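Local structure of Ketoacyl_synth_N domain-containing protein (Photorhabdus luminescens subsp. laumondii, 6SMO) at residues P215-L227 with L310-V323. The protein probably takes part in polyketide chain building as a ketosynthase-like member of the thiolase superfamily, alongside a partner ketosynthase chain. Residues are numbered along the deposited sequence; the frame is centred on the assembly and turned at random.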
loop_
_atom_site.group_PDB
_atom_site.type_symbol
_atom_site.label_atom_id
_atom_site.label_comp_id
_atom_site.label_asym_id
_atom_site.label_seq_id
_atom_site.Cartn_x
_atom_site.Cartn_y
_atom_site.Cartn_z
ATOM N N PRO C 215 15.844 -22.987 -14.492
ATOM C CA PRO C 215 14.592 -23.280 -15.190
ATOM C C PRO C 215 13.470 -23.595 -14.187
ATOM O O PRO C 215 13.677 -24.439 -13.333
ATOM C CB PRO C 215 14.914 -24.509 -16.058
ATOM C CG PRO C 215 16.426 -24.529 -16.146
ATOM C CD PRO C 215 16.909 -23.941 -14.837
ATOM N N GLY C 216 12.332 -22.907 -14.305
ATOM C CA GLY C 216 11.176 -23.071 -13.402
ATOM C C GLY C 216 9.910 -22.445 -13.963
ATOM O O GLY C 216 10.020 -21.508 -14.781
ATOM N N ASP C 217 8.752 -22.952 -13.531
ATOM C CA ASP C 217 7.403 -22.439 -13.893
ATOM C C ASP C 217 6.993 -21.371 -12.871
ATOM O O ASP C 217 7.822 -21.037 -11.998
ATOM C CB ASP C 217 6.385 -23.584 -13.957
ATOM C CG ASP C 217 6.719 -24.647 -14.989
ATOM O OD1 ASP C 217 7.071 -24.272 -16.125
ATOM O OD2 ASP C 217 6.626 -25.844 -14.649
ATOM N N PHE C 218 5.770 -20.844 -12.995
ATOM C CA PHE C 218 5.127 -19.922 -12.022
ATOM C C PHE C 218 3.812 -20.538 -11.535
ATOM O O PHE C 218 3.201 -21.330 -12.283
ATOM C CB PHE C 218 4.867 -18.551 -12.652
ATOM C CG PHE C 218 6.083 -17.886 -13.246
ATOM C CD1 PHE C 218 6.875 -17.043 -12.482
ATOM C CD2 PHE C 218 6.433 -18.101 -14.571
ATOM C CE1 PHE C 218 7.992 -16.430 -13.029
ATOM C CE2 PHE C 218 7.551 -17.487 -15.117
ATOM C CZ PHE C 218 8.328 -16.653 -14.346
ATOM N N SER C 219 3.403 -20.193 -10.315
ATOM C CA SER C 219 2.129 -20.682 -9.734
ATOM C C SER C 219 1.457 -19.543 -8.970
ATOM O O SER C 219 2.151 -18.810 -8.275
ATOM C CB SER C 219 2.358 -21.842 -8.827
ATOM O OG SER C 219 2.981 -22.905 -9.517
ATOM N N GLU C 220 0.139 -19.426 -9.090
ATOM C CA GLU C 220 -0.614 -18.384 -8.353
ATOM C C GLU C 220 -1.220 -19.007 -7.096
ATOM O O GLU C 220 -1.112 -20.213 -6.907
ATOM C CB GLU C 220 -1.708 -17.798 -9.240
ATOM C CG GLU C 220 -2.749 -18.810 -9.669
ATOM C CD GLU C 220 -3.818 -18.226 -10.569
ATOM O OE1 GLU C 220 -4.897 -18.828 -10.696
ATOM O OE2 GLU C 220 -3.559 -17.180 -11.166
ATOM N N GLY C 221 -1.818 -18.177 -6.256
ATOM C CA GLY C 221 -2.471 -18.637 -5.015
ATOM C C GLY C 221 -2.238 -17.672 -3.868
ATOM O O GLY C 221 -2.040 -16.470 -4.136
ATOM N N ALA C 222 -2.255 -18.180 -2.633
ATOM C CA ALA C 222 -2.119 -17.385 -1.392
ATOM C C ALA C 222 -1.629 -18.271 -0.242
ATOM O O ALA C 222 -1.840 -19.500 -0.295
ATOM C CB ALA C 222 -3.437 -16.731 -1.057
ATOM N N ALA C 223 -0.994 -17.649 0.754
ATOM C CA ALA C 223 -0.484 -18.280 1.991
ATOM C C ALA C 223 -0.524 -17.244 3.119
ATOM O O ALA C 223 -0.007 -16.130 2.907
ATOM C CB ALA C 223 0.913 -18.802 1.762
ATOM N N PHE C 224 -1.134 -17.592 4.256
ATOM C CA PHE C 224 -1.307 -16.701 5.433
ATOM C C PHE C 224 -1.006 -17.471 6.724
ATOM O O PHE C 224 -1.247 -18.695 6.781
ATOM C CB PHE C 224 -2.716 -16.103 5.454
ATOM C CG PHE C 224 -2.861 -14.826 4.664
ATOM C CD1 PHE C 224 -3.114 -14.856 3.301
ATOM C CD2 PHE C 224 -2.735 -13.592 5.285
ATOM C CE1 PHE C 224 -3.241 -13.682 2.578
ATOM C CE2 PHE C 224 -2.863 -12.417 4.559
ATOM C CZ PHE C 224 -3.116 -12.464 3.207
ATOM N N LEU C 225 -0.485 -16.750 7.723
ATOM C CA LEU C 225 -0.194 -17.252 9.091
ATOM C C LEU C 225 -0.949 -16.385 10.104
ATOM O O LEU C 225 -1.102 -15.174 9.845
ATOM C CB LEU C 225 1.317 -17.191 9.346
ATOM C CG LEU C 225 2.186 -18.044 8.423
ATOM C CD1 LEU C 225 2.631 -17.256 7.200
ATOM C CD2 LEU C 225 3.399 -18.581 9.169
ATOM N N VAL C 226 -1.405 -16.988 11.206
ATOM C CA VAL C 226 -1.981 -16.274 12.383
ATOM C C VAL C 226 -0.874 -16.133 13.434
ATOM O O VAL C 226 -0.749 -17.031 14.291
ATOM C CB VAL C 226 -3.220 -16.995 12.949
ATOM C CG1 VAL C 226 -3.818 -16.253 14.137
ATOM C CG2 VAL C 226 -4.280 -17.220 11.883
ATOM N N LEU C 227 -0.084 -15.060 13.339
ATOM C CA LEU C 227 0.909 -14.653 14.370
ATOM C C LEU C 227 0.159 -13.991 15.530
ATOM O O LEU C 227 -0.750 -13.182 15.253
ATOM C CB LEU C 227 1.932 -13.691 13.752
ATOM C CG LEU C 227 3.225 -14.331 13.247
ATOM C CD1 LEU C 227 2.941 -15.475 12.284
ATOM C CD2 LEU C 227 4.118 -13.288 12.591
ATOM N N LEU C 310 7.228 -25.999 -5.832
ATOM C CA LEU C 310 6.265 -24.908 -5.531
ATOM C C LEU C 310 6.249 -23.816 -6.608
ATOM O O LEU C 310 5.285 -23.066 -6.622
ATOM C CB LEU C 310 6.601 -24.318 -4.158
ATOM C CG LEU C 310 6.362 -25.238 -2.966
ATOM C CD1 LEU C 310 6.823 -24.579 -1.680
ATOM C CD2 LEU C 310 4.899 -25.622 -2.864
ATOM N N ASP C 311 7.345 -23.621 -7.349
ATOM C CA ASP C 311 7.490 -22.626 -8.458
ATOM C C ASP C 311 7.695 -21.196 -7.935
ATOM O O ASP C 311 7.681 -20.972 -6.727
ATOM C CB ASP C 311 6.447 -22.741 -9.577
ATOM C CG ASP C 311 6.083 -24.157 -9.970
ATOM O OD1 ASP C 311 6.966 -24.879 -10.446
ATOM O OD2 ASP C 311 4.921 -24.518 -9.780
ATOM N N ASN C 312 7.818 -20.237 -8.844
ATOM C CA ASN C 312 8.005 -18.835 -8.410
ATOM C C ASN C 312 6.617 -18.229 -8.217
ATOM O O ASN C 312 5.861 -18.189 -9.181
ATOM C CB ASN C 312 8.838 -18.054 -9.424
ATOM C CG ASN C 312 9.275 -16.701 -8.919
ATOM O OD1 ASN C 312 9.198 -16.427 -7.733
ATOM N ND2 ASN C 312 9.740 -15.854 -9.809
ATOM N N GLN C 313 6.298 -17.812 -6.994
ATOM C CA GLN C 313 4.977 -17.206 -6.702
ATOM C C GLN C 313 5.154 -15.741 -6.303
ATOM O O GLN C 313 4.165 -15.152 -5.861
ATOM C CB GLN C 313 4.287 -17.982 -5.585
ATOM C CG GLN C 313 4.299 -19.486 -5.788
ATOM C CD GLN C 313 3.572 -20.193 -4.676
ATOM O OE1 GLN C 313 4.172 -20.860 -3.840
ATOM N NE2 GLN C 313 2.266 -20.036 -4.652
ATOM N N PHE C 314 6.366 -15.199 -6.455
ATOM C CA PHE C 314 6.671 -13.800 -6.052
ATOM C C PHE C 314 6.442 -13.636 -4.550
ATOM O O PHE C 314 7.115 -14.320 -3.788
ATOM C CB PHE C 314 6.008 -12.772 -6.968
ATOM C CG PHE C 314 6.382 -12.975 -8.409
ATOM C CD1 PHE C 314 7.538 -12.420 -8.920
ATOM C CD2 PHE C 314 5.610 -13.771 -9.232
ATOM C CE1 PHE C 314 7.899 -12.634 -10.237
ATOM C CE2 PHE C 314 5.969 -13.983 -10.548
ATOM C CZ PHE C 314 7.112 -13.412 -11.046
ATOM N N SER C 315 5.516 -12.762 -4.161
ATOM C CA SER C 315 5.256 -12.460 -2.731
ATOM C C SER C 315 4.835 -13.708 -1.946
ATOM O O SER C 315 5.134 -13.771 -0.757
ATOM C CB SER C 315 4.297 -11.318 -2.560
ATOM O OG SER C 315 3.004 -11.670 -3.004
ATOM N N VAL C 316 4.071 -14.606 -2.558
ATOM C CA VAL C 316 3.643 -15.859 -1.873
ATOM C C VAL C 316 4.876 -16.722 -1.575
ATOM O O VAL C 316 4.870 -17.416 -0.552
ATOM C CB VAL C 316 2.552 -16.605 -2.661
ATOM C CG1 VAL C 316 1.959 -17.746 -1.858
ATOM C CG2 VAL C 316 1.455 -15.659 -3.102
ATOM N N SER C 317 5.854 -16.743 -2.481
ATOM C CA SER C 317 7.102 -17.515 -2.257
ATOM C C SER C 317 7.788 -17.011 -0.985
ATOM O O SER C 317 7.941 -15.799 -0.827
ATOM C CB SER C 317 8.013 -17.429 -3.434
ATOM O OG SER C 317 7.478 -18.155 -4.518
ATOM N N GLY C 318 8.246 -17.932 -0.149
ATOM C CA GLY C 318 8.834 -17.561 1.152
ATOM C C GLY C 318 7.793 -17.589 2.259
ATOM O O GLY C 318 8.132 -18.036 3.373
ATOM N N VAL C 319 6.571 -17.129 1.965
ATOM C CA VAL C 319 5.409 -17.141 2.905
ATOM C C VAL C 319 4.851 -18.568 2.976
ATOM O O VAL C 319 4.663 -19.066 4.103
ATOM C CB VAL C 319 4.324 -16.127 2.487
ATOM C CG1 VAL C 319 3.100 -16.198 3.389
ATOM C CG2 VAL C 319 4.866 -14.707 2.440
ATOM N N ILE C 320 4.629 -19.197 1.819
ATOM C CA ILE C 320 4.099 -20.590 1.736
ATOM C C ILE C 320 5.119 -21.538 2.366
ATOM O O ILE C 320 4.704 -22.529 2.962
ATOM C CB ILE C 320 3.720 -20.974 0.293
ATOM C CG1 ILE C 320 3.018 -22.332 0.235
ATOM C CG2 ILE C 320 4.921 -20.923 -0.633
ATOM C CD1 ILE C 320 2.084 -22.486 -0.932
ATOM N N ASP C 321 6.405 -21.214 2.238
ATOM C CA ASP C 321 7.524 -21.971 2.865
ATOM C C ASP C 321 7.379 -21.905 4.392
ATOM O O ASP C 321 7.541 -22.957 5.042
ATOM C CB ASP C 321 8.887 -21.438 2.411
ATOM C CG ASP C 321 9.146 -21.582 0.920
ATOM O OD1 ASP C 321 8.220 -21.302 0.132
ATOM O OD2 ASP C 321 10.274 -21.971 0.557
ATOM N N SER C 322 7.082 -20.716 4.930
ATOM C CA SER C 322 6.868 -20.452 6.380
ATOM C C SER C 322 5.603 -21.169 6.872
ATOM O O SER C 322 5.586 -21.585 8.047
ATOM C CB SER C 322 6.798 -18.971 6.663
ATOM O OG SER C 322 8.010 -18.325 6.305
ATOM N N VAL C 323 4.587 -21.291 6.009
ATOM C CA VAL C 323 3.319 -22.033 6.287
ATOM C C VAL C 323 3.651 -23.521 6.458
ATOM O O VAL C 323 3.194 -24.114 7.457
ATOM C CB VAL C 323 2.273 -21.792 5.178
ATOM C CG1 VAL C 323 1.205 -22.877 5.135
ATOM C CG2 VAL C 323 1.632 -20.419 5.314
#
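Asp217 accepts the backbone N-H of Asn312 on its carbonyl oxygen, N to O 3.3 Å and almost straight at 177°, opening the single bridge that joins Phe218 to Asn312. Asn312 O lies at the edge of the Phe218 ring, whose rim meets that of Phe314, CE1 to CZ 3.7 Å; the two apolar rings suit this buried place, neither covering the other, and Asn312 ND2 lies over one face of the Phe314 ring. Ser219 N completes the bridge with a weak bond to Asn312 O, and its small side chain fits against Asp311. Asp311 holds CG beside its own backbone N (chi1 -40°), which turns its carboxylate toward the Ser219 hydroxyl; OD2 also forms a salt bridge with Arg47. Gly221 adopts backbone angles that would press a CB against the preceding carbonyl, and its own oxygen packs on Val316 CG2. Ala223, whose methyl points at the helix, lets the backbone come close: CB lies 3.7 Å from Ile320 CA and also touches Val316, Val319 and Val323. Farther on, Leu225 fills the wider gap, CD1 reaching Val323 CG2 at 3.8 Å. Helix 319-329 here is consistent with the central helical layer of the alpha-beta-alpha-beta-alpha thiolase fold, helix 68-84 covering the strand's other face.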